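Local coordinates for minor fimbrium anchoring subunit Mfa2 (Porphyromonas gingivalis, PDB 5NFI), which anchors the minor Mfa1 fimbriae in the bacterial outer membrane and regulates their length, without being part of the fimbrium itself, at residues F69-I74 against V93-K98; K102-I107 against Y183-T188; G109-Y114 against E141-V146; T202-S207 against N243-N248. All blocks are in the same frame, centred on the assembly; numbering follows the deposited sequence.

Contact 1 of 4, residues F69-I74 against V93-K98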
# COMPACT_ATOMS: atom_id res chain seq x y z
N PHE A 69 -13.46 3.23 9.13
CA PHE A 69 -12.24 2.83 8.44
C PHE A 69 -12.51 1.54 7.67
O PHE A 69 -13.11 0.61 8.21
CB PHE A 69 -11.08 2.65 9.43
CG PHE A 69 -10.80 3.87 10.27
CD1 PHE A 69 -10.94 5.15 9.75
CD2 PHE A 69 -10.41 3.74 11.60
CE1 PHE A 69 -10.70 6.27 10.53
CE2 PHE A 69 -10.17 4.86 12.37
CZ PHE A 69 -10.31 6.12 11.83
N ALA A 70 -12.10 1.48 6.42
CA ALA A 70 -12.43 0.29 5.64
C ALA A 70 -11.21 -0.33 4.96
O ALA A 70 -10.37 0.36 4.36
CB ALA A 70 -13.50 0.62 4.60
N TRP A 71 -11.13 -1.65 5.05
CA TRP A 71 -10.01 -2.36 4.49
C TRP A 71 -10.48 -3.40 3.50
O TRP A 71 -11.37 -4.19 3.80
CB TRP A 71 -9.20 -3.01 5.59
CG TRP A 71 -8.49 -2.02 6.46
CD1 TRP A 71 -8.95 -1.46 7.62
CD2 TRP A 71 -7.18 -1.47 6.23
NE1 TRP A 71 -8.00 -0.60 8.13
CE2 TRP A 71 -6.91 -0.59 7.30
CE3 TRP A 71 -6.21 -1.65 5.23
CZ2 TRP A 71 -5.70 0.11 7.40
CZ3 TRP A 71 -5.02 -0.94 5.33
CH2 TRP A 71 -4.77 -0.08 6.41
N GLY A 72 -9.86 -3.39 2.33
CA GLY A 72 -10.24 -4.29 1.26
C GLY A 72 -9.19 -5.33 1.04
O GLY A 72 -8.01 -5.01 0.91
N ASN A 73 -9.64 -6.58 1.00
CA ASN A 73 -8.81 -7.75 0.76
C ASN A 73 -7.78 -8.01 1.86
O ASN A 73 -6.65 -8.38 1.58
CB ASN A 73 -8.11 -7.64 -0.58
CG ASN A 73 -9.06 -7.42 -1.71
OD1 ASN A 73 -10.23 -7.85 -1.64
ND2 ASN A 73 -8.59 -6.76 -2.76
N ILE A 74 -8.18 -7.84 3.11
CA ILE A 74 -7.39 -8.35 4.21
C ILE A 74 -7.34 -9.88 4.12
O ILE A 74 -8.36 -10.55 4.02
CB ILE A 74 -7.95 -7.92 5.55
CG1 ILE A 74 -7.56 -6.47 5.83
CG2 ILE A 74 -7.43 -8.82 6.65
CD1 ILE A 74 -8.04 -5.97 7.16
N VAL A 93 -2.07 -0.82 16.09
CA VAL A 93 -1.73 -1.54 14.88
C VAL A 93 -2.74 -2.63 14.56
O VAL A 93 -2.90 -3.60 15.29
CB VAL A 93 -0.33 -2.16 14.95
CG1 VAL A 93 0.02 -2.82 13.62
CG2 VAL A 93 0.70 -1.08 15.31
N LEU A 94 -3.43 -2.46 13.44
CA LEU A 94 -4.35 -3.48 12.98
C LEU A 94 -3.64 -4.72 12.42
O LEU A 94 -4.09 -5.86 12.61
CB LEU A 94 -5.26 -2.89 11.91
CG LEU A 94 -6.20 -3.85 11.20
CD1 LEU A 94 -7.03 -4.63 12.23
CD2 LEU A 94 -7.08 -3.07 10.24
N MSE A 95 -2.49 -4.50 11.79
CA MSE A 95 -2.04 -5.37 10.70
C MSE A 95 -0.53 -5.34 10.53
O MSE A 95 0.05 -4.27 10.50
CB MSE A 95 -2.68 -4.87 9.42
CG MSE A 95 -3.01 -5.84 8.35
SE MSE A 95 -3.63 -4.66 6.90
CE MSE A 95 -1.90 -4.22 6.11
N ARG A 96 0.08 -6.51 10.38
CA ARG A 96 1.47 -6.58 9.96
C ARG A 96 1.65 -7.57 8.83
O ARG A 96 1.18 -8.70 8.94
CB ARG A 96 2.38 -6.96 11.13
CG ARG A 96 2.56 -5.85 12.12
CD ARG A 96 3.49 -6.24 13.23
NE ARG A 96 3.33 -5.37 14.40
CZ ARG A 96 3.71 -4.09 14.44
NH1 ARG A 96 4.27 -3.53 13.38
NH2 ARG A 96 3.53 -3.38 15.54
N LEU A 97 2.32 -7.18 7.76
CA LEU A 97 2.58 -8.12 6.68
C LEU A 97 3.37 -9.30 7.21
O LEU A 97 4.36 -9.13 7.93
CB LEU A 97 3.31 -7.45 5.52
CG LEU A 97 3.51 -8.36 4.31
CD1 LEU A 97 2.20 -8.96 3.86
CD2 LEU A 97 4.16 -7.59 3.16
N LYS A 98 2.91 -10.51 6.90
CA LYS A 98 3.60 -11.69 7.43
C LYS A 98 5.01 -11.71 6.88
O LYS A 98 5.24 -11.40 5.71
CB LYS A 98 2.88 -12.99 7.08
CG LYS A 98 1.98 -13.46 8.19
CD LYS A 98 1.03 -14.53 7.71
CE LYS A 98 -0.04 -14.83 8.75
NZ LYS A 98 -0.92 -15.95 8.31

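Contact 2 of 4, residues K102-I107 against Y183-T188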
# COMPACT_ATOMS: atom_id res chain seq x y z
N LYS A 102 13.34 -10.74 7.78
CA LYS A 102 12.95 -9.44 7.24
C LYS A 102 12.40 -9.57 5.83
O LYS A 102 12.30 -8.58 5.11
CB LYS A 102 14.12 -8.45 7.25
CG LYS A 102 14.54 -8.09 8.66
CD LYS A 102 15.31 -6.77 8.79
CE LYS A 102 14.97 -5.72 7.76
NZ LYS A 102 15.47 -4.40 8.26
N TRP A 103 12.06 -10.79 5.44
CA TRP A 103 11.50 -11.02 4.12
C TRP A 103 9.98 -11.15 4.19
O TRP A 103 9.44 -11.99 4.89
CB TRP A 103 12.13 -12.26 3.48
CG TRP A 103 13.57 -12.04 3.01
CD1 TRP A 103 14.71 -12.37 3.68
CD2 TRP A 103 13.99 -11.42 1.78
NE1 TRP A 103 15.81 -11.99 2.95
CE2 TRP A 103 15.40 -11.41 1.79
CE3 TRP A 103 13.31 -10.86 0.69
CZ2 TRP A 103 16.16 -10.88 0.73
CZ3 TRP A 103 14.04 -10.34 -0.35
CH2 TRP A 103 15.47 -10.35 -0.33
N ALA A 104 9.31 -10.30 3.44
CA ALA A 104 7.86 -10.34 3.31
C ALA A 104 7.37 -11.63 2.65
O ALA A 104 8.05 -12.16 1.77
CB ALA A 104 7.39 -9.13 2.51
N THR A 105 6.19 -12.11 3.06
CA THR A 105 5.51 -13.15 2.31
C THR A 105 5.23 -12.61 0.92
O THR A 105 5.00 -11.41 0.74
CB THR A 105 4.20 -13.61 2.97
OG1 THR A 105 3.61 -14.67 2.21
CG2 THR A 105 3.22 -12.46 3.04
N ASN A 106 5.26 -13.47 -0.09
CA ASN A 106 5.06 -12.99 -1.45
C ASN A 106 3.61 -12.58 -1.68
O ASN A 106 2.72 -13.43 -1.63
CB ASN A 106 5.45 -14.05 -2.45
CG ASN A 106 5.15 -13.64 -3.86
OD1 ASN A 106 5.15 -12.46 -4.20
ND2 ASN A 106 4.86 -14.62 -4.70
N ILE A 107 3.38 -11.30 -1.97
CA ILE A 107 2.02 -10.84 -2.15
C ILE A 107 1.70 -10.41 -3.58
O ILE A 107 0.73 -9.68 -3.81
CB ILE A 107 1.69 -9.66 -1.18
CG1 ILE A 107 2.49 -8.41 -1.54
CG2 ILE A 107 1.83 -10.10 0.30
CD1 ILE A 107 2.26 -7.27 -0.60
N TYR A 183 12.00 -6.55 3.42
CA TYR A 183 12.44 -6.84 2.08
C TYR A 183 11.31 -7.52 1.33
O TYR A 183 10.65 -8.39 1.88
CB TYR A 183 13.72 -7.68 2.10
CG TYR A 183 14.93 -6.83 2.38
CD1 TYR A 183 15.31 -6.54 3.67
CD2 TYR A 183 15.66 -6.27 1.33
CE1 TYR A 183 16.42 -5.74 3.93
CE2 TYR A 183 16.77 -5.47 1.57
CZ TYR A 183 17.14 -5.20 2.87
OH TYR A 183 18.24 -4.40 3.10
N TYR A 184 11.08 -7.12 0.08
CA TYR A 184 10.05 -7.77 -0.73
C TYR A 184 10.63 -8.70 -1.80
O TYR A 184 11.61 -8.36 -2.48
CB TYR A 184 9.15 -6.71 -1.38
CG TYR A 184 8.26 -6.04 -0.37
CD1 TYR A 184 8.70 -4.94 0.33
CD2 TYR A 184 6.99 -6.54 -0.10
CE1 TYR A 184 7.90 -4.33 1.26
CE2 TYR A 184 6.18 -5.93 0.83
CZ TYR A 184 6.64 -4.83 1.50
OH TYR A 184 5.84 -4.23 2.44
N PRO A 185 10.00 -9.88 -1.96
CA PRO A 185 10.47 -10.98 -2.80
C PRO A 185 10.56 -10.59 -4.27
O PRO A 185 9.54 -10.47 -4.94
CB PRO A 185 9.40 -12.06 -2.61
CG PRO A 185 8.66 -11.66 -1.38
CD PRO A 185 8.70 -10.19 -1.34
N GLY A 186 11.79 -10.41 -4.74
CA GLY A 186 12.01 -9.99 -6.11
C GLY A 186 12.20 -11.14 -7.08
O GLY A 186 13.32 -11.61 -7.28
N GLU A 187 11.11 -11.58 -7.68
CA GLU A 187 11.19 -12.63 -8.68
C GLU A 187 11.77 -12.05 -9.97
O GLU A 187 11.41 -10.94 -10.40
CB GLU A 187 9.82 -13.27 -8.90
CG GLU A 187 9.31 -13.96 -7.64
CD GLU A 187 10.28 -15.03 -7.11
OE1 GLU A 187 10.79 -15.84 -7.92
OE2 GLU A 187 10.55 -15.04 -5.88
N THR A 188 12.69 -12.81 -10.57
CA THR A 188 13.66 -12.29 -11.54
C THR A 188 13.66 -13.01 -12.90
O THR A 188 13.32 -14.19 -13.01
CB THR A 188 15.09 -12.36 -10.90
OG1 THR A 188 15.29 -11.22 -10.06
CG2 THR A 188 16.20 -12.43 -11.93

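Contact 3 of 4, residues G109-Y114 against E141-V146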
# COMPACT_ATOMS: atom_id res chain seq x y z
N GLY A 109 0.04 -10.38 -7.05
CA GLY A 109 -1.28 -10.78 -7.47
C GLY A 109 -2.36 -10.47 -6.45
O GLY A 109 -3.49 -10.92 -6.61
N THR A 110 -2.02 -9.72 -5.41
CA THR A 110 -3.01 -9.27 -4.44
C THR A 110 -3.16 -7.75 -4.43
O THR A 110 -2.20 -7.02 -4.63
CB THR A 110 -2.66 -9.72 -3.01
OG1 THR A 110 -1.77 -8.77 -2.42
CG2 THR A 110 -2.04 -11.10 -3.00
N THR A 111 -4.36 -7.28 -4.17
CA THR A 111 -4.58 -5.85 -3.98
C THR A 111 -4.95 -5.61 -2.54
O THR A 111 -5.57 -6.47 -1.91
CB THR A 111 -5.69 -5.33 -4.89
OG1 THR A 111 -6.75 -6.30 -4.94
CG2 THR A 111 -5.14 -5.12 -6.29
N LEU A 112 -4.53 -4.47 -2.00
CA LEU A 112 -4.93 -4.12 -0.66
C LEU A 112 -5.47 -2.72 -0.68
O LEU A 112 -4.86 -1.83 -1.27
CB LEU A 112 -3.76 -4.21 0.31
CG LEU A 112 -4.13 -3.85 1.75
CD1 LEU A 112 -4.86 -5.01 2.39
CD2 LEU A 112 -2.90 -3.46 2.56
N TRP A 113 -6.61 -2.51 -0.04
CA TRP A 113 -7.30 -1.22 -0.19
C TRP A 113 -7.68 -0.56 1.13
O TRP A 113 -8.06 -1.24 2.07
CB TRP A 113 -8.56 -1.40 -1.02
CG TRP A 113 -8.33 -1.99 -2.36
CD1 TRP A 113 -8.09 -3.30 -2.66
CD2 TRP A 113 -8.37 -1.29 -3.61
NE1 TRP A 113 -7.96 -3.45 -4.02
CE2 TRP A 113 -8.13 -2.23 -4.62
CE3 TRP A 113 -8.56 0.05 -3.97
CZ2 TRP A 113 -8.08 -1.88 -5.97
CZ3 TRP A 113 -8.53 0.39 -5.29
CH2 TRP A 113 -8.28 -0.57 -6.28
N TYR A 114 -7.61 0.77 1.18
CA TYR A 114 -8.07 1.48 2.36
C TYR A 114 -9.03 2.65 2.05
O TYR A 114 -8.89 3.33 1.05
CB TYR A 114 -6.89 2.01 3.17
CG TYR A 114 -7.39 2.79 4.36
CD1 TYR A 114 -8.03 2.14 5.42
CD2 TYR A 114 -7.31 4.17 4.39
CE1 TYR A 114 -8.53 2.84 6.50
CE2 TYR A 114 -7.81 4.88 5.46
CZ TYR A 114 -8.42 4.21 6.51
OH TYR A 114 -8.91 4.92 7.58
N GLU A 141 -5.93 2.18 -3.39
CA GLU A 141 -5.07 1.00 -3.39
C GLU A 141 -3.74 1.32 -2.74
O GLU A 141 -3.13 2.35 -3.05
CB GLU A 141 -4.84 0.47 -4.81
CG GLU A 141 -4.06 -0.83 -4.78
CD GLU A 141 -3.78 -1.39 -6.15
OE1 GLU A 141 -4.27 -0.78 -7.14
OE2 GLU A 141 -3.07 -2.43 -6.23
N TYR A 142 -3.30 0.42 -1.86
CA TYR A 142 -2.07 0.57 -1.09
C TYR A 142 -0.95 -0.32 -1.63
O TYR A 142 0.22 -0.03 -1.40
CB TYR A 142 -2.30 0.21 0.38
CG TYR A 142 -2.71 1.35 1.28
CD1 TYR A 142 -3.28 2.51 0.77
CD2 TYR A 142 -2.53 1.26 2.65
CE1 TYR A 142 -3.64 3.55 1.60
CE2 TYR A 142 -2.88 2.28 3.49
CZ TYR A 142 -3.43 3.43 2.96
OH TYR A 142 -3.79 4.45 3.82
N THR A 143 -1.31 -1.43 -2.29
CA THR A 143 -0.33 -2.23 -3.00
C THR A 143 0.25 -1.46 -4.20
O THR A 143 -0.43 -0.63 -4.83
CB THR A 143 -0.90 -3.57 -3.50
OG1 THR A 143 -2.28 -3.41 -3.81
CG2 THR A 143 -0.69 -4.69 -2.49
N ASN A 144 1.51 -1.74 -4.49
CA ASN A 144 2.20 -1.15 -5.62
C ASN A 144 2.96 -2.23 -6.31
O ASN A 144 3.59 -3.04 -5.65
CB ASN A 144 3.14 -0.05 -5.18
CG ASN A 144 2.42 1.14 -4.64
OD1 ASN A 144 1.88 1.94 -5.39
ND2 ASN A 144 2.44 1.28 -3.31
N ARG A 145 2.87 -2.25 -7.62
CA ARG A 145 3.60 -3.20 -8.44
C ARG A 145 4.77 -2.46 -9.04
O ARG A 145 4.59 -1.47 -9.75
CB ARG A 145 2.70 -3.81 -9.51
CG ARG A 145 1.60 -4.70 -8.94
CD ARG A 145 0.43 -4.80 -9.89
NE ARG A 145 -0.28 -3.53 -10.01
CZ ARG A 145 -1.20 -3.10 -9.14
NH1 ARG A 145 -1.79 -1.92 -9.32
NH2 ARG A 145 -1.54 -3.85 -8.09
N VAL A 146 5.97 -2.92 -8.74
CA VAL A 146 7.18 -2.22 -9.13
C VAL A 146 8.10 -3.13 -9.93
O VAL A 146 8.63 -4.10 -9.40
CB VAL A 146 7.95 -1.68 -7.90
CG1 VAL A 146 9.05 -0.74 -8.34
CG2 VAL A 146 7.01 -0.96 -6.93

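Contact 4 of 4, residues T202-S207 against N243-N248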
# COMPACT_ATOMS: atom_id res chain seq x y z
N THR A 202 4.79 -4.51 -3.42
CA THR A 202 5.01 -4.00 -2.09
C THR A 202 3.74 -3.29 -1.62
O THR A 202 2.78 -3.19 -2.38
CB THR A 202 6.22 -3.05 -2.04
OG1 THR A 202 6.41 -2.58 -0.70
CG2 THR A 202 6.00 -1.86 -2.95
N LEU A 203 3.72 -2.81 -0.40
CA LEU A 203 2.54 -2.11 0.05
C LEU A 203 2.77 -0.62 -0.19
O LEU A 203 3.26 -0.25 -1.26
CB LEU A 203 2.23 -2.44 1.51
CG LEU A 203 1.91 -3.93 1.69
CD1 LEU A 203 1.70 -4.28 3.14
CD2 LEU A 203 0.68 -4.32 0.88
N LYS A 204 2.39 0.22 0.77
CA LYS A 204 2.28 1.66 0.53
C LYS A 204 3.64 2.33 0.31
O LYS A 204 4.61 2.07 1.02
CB LYS A 204 1.54 2.33 1.69
CG LYS A 204 1.25 3.81 1.50
CD LYS A 204 -0.24 4.07 1.42
CE LYS A 204 -0.65 5.29 2.23
NZ LYS A 204 -0.05 6.56 1.69
N LEU A 205 3.69 3.19 -0.70
CA LEU A 205 4.88 3.96 -0.99
C LEU A 205 4.70 5.40 -0.59
O LEU A 205 4.09 6.17 -1.32
CB LEU A 205 5.24 3.87 -2.46
CG LEU A 205 5.42 2.44 -2.95
CD1 LEU A 205 5.60 2.44 -4.44
CD2 LEU A 205 6.59 1.81 -2.25
N GLU A 206 5.24 5.78 0.55
CA GLU A 206 5.16 7.17 0.91
C GLU A 206 6.40 7.57 1.68
O GLU A 206 7.11 6.73 2.20
CB GLU A 206 3.91 7.45 1.74
CG GLU A 206 4.00 6.99 3.18
CD GLU A 206 2.68 7.11 3.91
OE1 GLU A 206 2.69 7.32 5.14
OE2 GLU A 206 1.62 6.98 3.25
N SER A 207 6.63 8.87 1.73
CA SER A 207 7.76 9.42 2.43
C SER A 207 7.56 9.24 3.92
O SER A 207 6.43 9.08 4.36
CB SER A 207 7.90 10.88 2.07
OG SER A 207 6.63 11.43 1.80
N ASN A 243 3.02 10.92 -9.61
CA ASN A 243 2.23 11.21 -8.43
C ASN A 243 1.82 9.92 -7.72
O ASN A 243 0.94 9.20 -8.20
CB ASN A 243 1.01 12.03 -8.84
CG ASN A 243 0.18 12.47 -7.66
OD1 ASN A 243 0.50 12.18 -6.50
ND2 ASN A 243 -0.89 13.20 -7.94
N LEU A 244 2.46 9.65 -6.59
CA LEU A 244 2.22 8.42 -5.82
C LEU A 244 0.77 8.27 -5.36
O LEU A 244 0.32 7.17 -5.06
CB LEU A 244 3.12 8.38 -4.59
CG LEU A 244 4.61 8.42 -4.80
CD1 LEU A 244 5.30 8.41 -3.46
CD2 LEU A 244 5.02 7.23 -5.63
N ARG A 245 0.05 9.38 -5.29
CA ARG A 245 -1.30 9.34 -4.75
C ARG A 245 -2.32 9.02 -5.83
O ARG A 245 -3.51 8.93 -5.54
CB ARG A 245 -1.65 10.65 -4.04
CG ARG A 245 -0.52 11.21 -3.15
CD ARG A 245 0.21 10.12 -2.31
NE ARG A 245 -0.66 9.02 -1.86
CZ ARG A 245 -0.22 7.87 -1.37
NH1 ARG A 245 1.09 7.62 -1.31
NH2 ARG A 245 -1.08 6.93 -0.99
N CYS A 246 -1.87 8.78 -7.06
CA CYS A 246 -2.78 8.44 -8.15
C CYS A 246 -2.33 7.19 -8.89
O CYS A 246 -3.09 6.64 -9.69
CB CYS A 246 -2.89 9.59 -9.15
SG CYS A 246 -3.46 11.14 -8.46
N ILE A 247 -1.11 6.75 -8.63
CA ILE A 247 -0.52 5.67 -9.42
C ILE A 247 -0.09 4.49 -8.54
O ILE A 247 0.12 4.67 -7.34
CB ILE A 247 0.68 6.20 -10.24
CG1 ILE A 247 0.97 5.30 -11.43
CG2 ILE A 247 1.91 6.36 -9.37
CD1 ILE A 247 -0.16 5.30 -12.44
N ASN A 248 0.01 3.30 -9.12
CA ASN A 248 0.37 2.09 -8.35
C ASN A 248 1.25 1.10 -9.11
O ASN A 248 1.46 -0.03 -8.68
CB ASN A 248 -0.89 1.37 -7.86
CG ASN A 248 -1.68 2.18 -6.87
OD1 ASN A 248 -2.60 2.92 -7.24
ND2 ASN A 248 -1.31 2.08 -5.61

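Contact 1 of 4, residues F69-I74 against V93-K98
Leu94 and Met95, modelled as selenomethionine, sit side by side over one face of the Trp71 indole. The methyl CD2 of Leu94 comes down on the five-membered ring, 3.7 Å from its centroid and 26° off the normal. This CH-pi contact is offset toward the rim, so that the closest ring atom is Trp71 NE1, 3.4 Å from Leu94 CD2. Met95 SE lies over the benzo ring at 4.6 Å from its centroid, a Met-aromatic contact. Ile74 fills in from beyond the strand end: its CD1 is 4.3 Å from Leu94 CD2, and its CG1 lies 4.5 Å from Met95 SE. No hydrogen bond joins the two segments. Trp71 NE1 donates to the carbonyl O of Phe172, which helps to hold the rotation of the indole, and the ring of Tyr114 meets it obliquely. On strand 93-100, Leu94 CG is anti to its backbone N (chi1 174°), which brings CD2 over the indole. The small antiparallel sheet of strands 78-80, 93-100, 103-104 and 169-171 thereby packs on the end of strand 64-72. Two consecutive side chains can point to the same tryptophan because Leu94 and Met95, both opposite Tyr170, form a classic beta bulge in strand 93-100.

Contact 2 of 4, residues K102-I107 against Y183-T188
Two backbone hydrogen bonds join the segments, one on each side of Trp103. Tyr183 N donates to Lys102 O at 2.7 Å, and Ala104 N donates to Tyr183 O at 2.8 Å; both donors lie nearly along the C=O axis of their acceptor. Together they form a single beta bridge between Trp103 and Tyr183. Through it the short strand 103-104, which also pairs with strand 93-100 in a small antiparallel sheet, touches strand 182-190 of the large beta system of this fimbrillin-superfamily protein. Aromatic contacts surround the bridge. Tyr183 CB sits over the benzo ring of Trp103, 3.6 Å from its centroid and 16° off the normal, while the two rings themselves meet obliquely with planes at 44°. The Lys102 chain, bent at chi3, crosses the Tyr183 side chain obliquely, with Lys102 CE 4.1 Å from Tyr183 CE1. Apolar packing continues at Ala104, whose CB is 3.7 Å from Tyr184 CD2, and Ile107 CD1 approaches the same ring. The polar end of that ring, Tyr184 OH, is hydrogen-bonded to Asn167 OD1. At Pro185 a carbon abuts a carbonyl oxygen, CG lying 3.2 Å from Ala104 O, and the same Pro185 CG meets Asn106 CA.

Contact 3 of 4, residues G109-Y114 against E141-V146
Glu141 is extended beyond CG, which stands anti to the backbone N (chi1 -175°). Its CB lies over the benzo ring of Trp113, 3.8 Å from the centroid and 12° off the normal; the two residues face each other in an antiparallel non-hydrogen-bonded pair. Glu141 CG passes Leu112 O at 3.7 Å, the same carbonyl that accepts a nearly straight bond from Tyr142 N. CD comes to the edge of the Arg145 guanidinium, in its plane. Of the two oxygens, OE1 takes a weak bond from Arg145 NH1, whereas Glu141 OE2 is gripped from both sides: Arg145 NH2 reaches its syn lone pair at 2.8 Å in a salt bridge, and Thr143 OG1 donates to its anti lone pair at 2.7 Å. The Thr111 methyl CG2 packs crosswise against Glu141 OE2 at 3.4 Å. Thr143 OG1 in turn accepts from Leu112 N at 3.1 Å, so a backbone N-H, a hydroxyl and a carboxylate form a chain of bonds. Away from the acid, Tyr114 CB rests over the Tyr142 ring, 4.0 Å from its centroid, and Tyr142 OH donates to Gly174 O. The contact joins the start of strand 113-122 to strand 133-151 of the same hairpin. Arg145 NH1 also pairs with Asp249. Two acids thus share this arginine, and with two strong donors on OE2 the buried Glu141 probably stays ionised.

Contact 4 of 4, residues T202-S207 against N243-N248
The Arg245 guanidinium has Leu205 O at its edge, near its plane, with Arg245 NH1 3.3 Å from that Leu205 O. Lys204 NZ approaches the group obliquely, as does Glu206 CB. The other flat group, the Asn243 carboxamide, stays within its own segment: Asn243 OD1 accepts from Arg245 N at 3.1 Å, the donor standing 55° out of the carbonyl plane. This is an Asx turn, and a bond from Cys246 N to Asn243 O accompanies it. Bends at chi2 and chi3 put the Arg245 guanidinium beside 202-207. Leu244 CD1 abuts the carbonyl Leu205 O at 3.3 Å, and the Leu244 side chain also makes apolar contacts with Val230 and Ile233 of helix 229-233.

Lys204 and Arg245 cross at about a right angle, bringing two like charges together, with Lys204 NZ 2.9 Å from Arg245 NH2. Both groups are donors, so this is no hydrogen bond. The lysine chain is bent at chi2, chi3 and chi4 and forms a salt bridge to Glu206 OE2, which NZ meets nearly along the C-O axis. That same Glu206 OE2 lies 4.6 Å from Arg245 NH1, where it may help to offset the second positive charge. Further along the loop, Cys246 is tied by a disulfide to Cys15. Glu206 is thus the carboxylate that probably balances both cations; Arg245 would tend to favour a neutral Lys204 and Glu206 a charged one, so no net shift in its ionisation can be inferred.

In the fold
Contact 3 lies nearest the centre of the chain. Contacts 3 and 4 are closest, their centres about 9 Å apart, and are stitched by Asn144 ND2 to Leu203 O (2.7 Å) and Arg145 N to Asn248 O (2.8 Å). Contact 1, centred about 12 Å from contact 3, lies with it on neighbouring strands, 64-72 and 113-122: Gly72 N lies 2.8 Å from Trp113 O, and Asn73 ND2 reaches Thr111 O. The centre of contact 2 is about 18 Å from those of both contact 1 and contact 4, yet it touches each, through Leu97 on Tyr184 and Ala104, and through Ile107 on Leu203. Leu97 also reaches Leu203, so one apolar patch links contacts 1, 2 and 4.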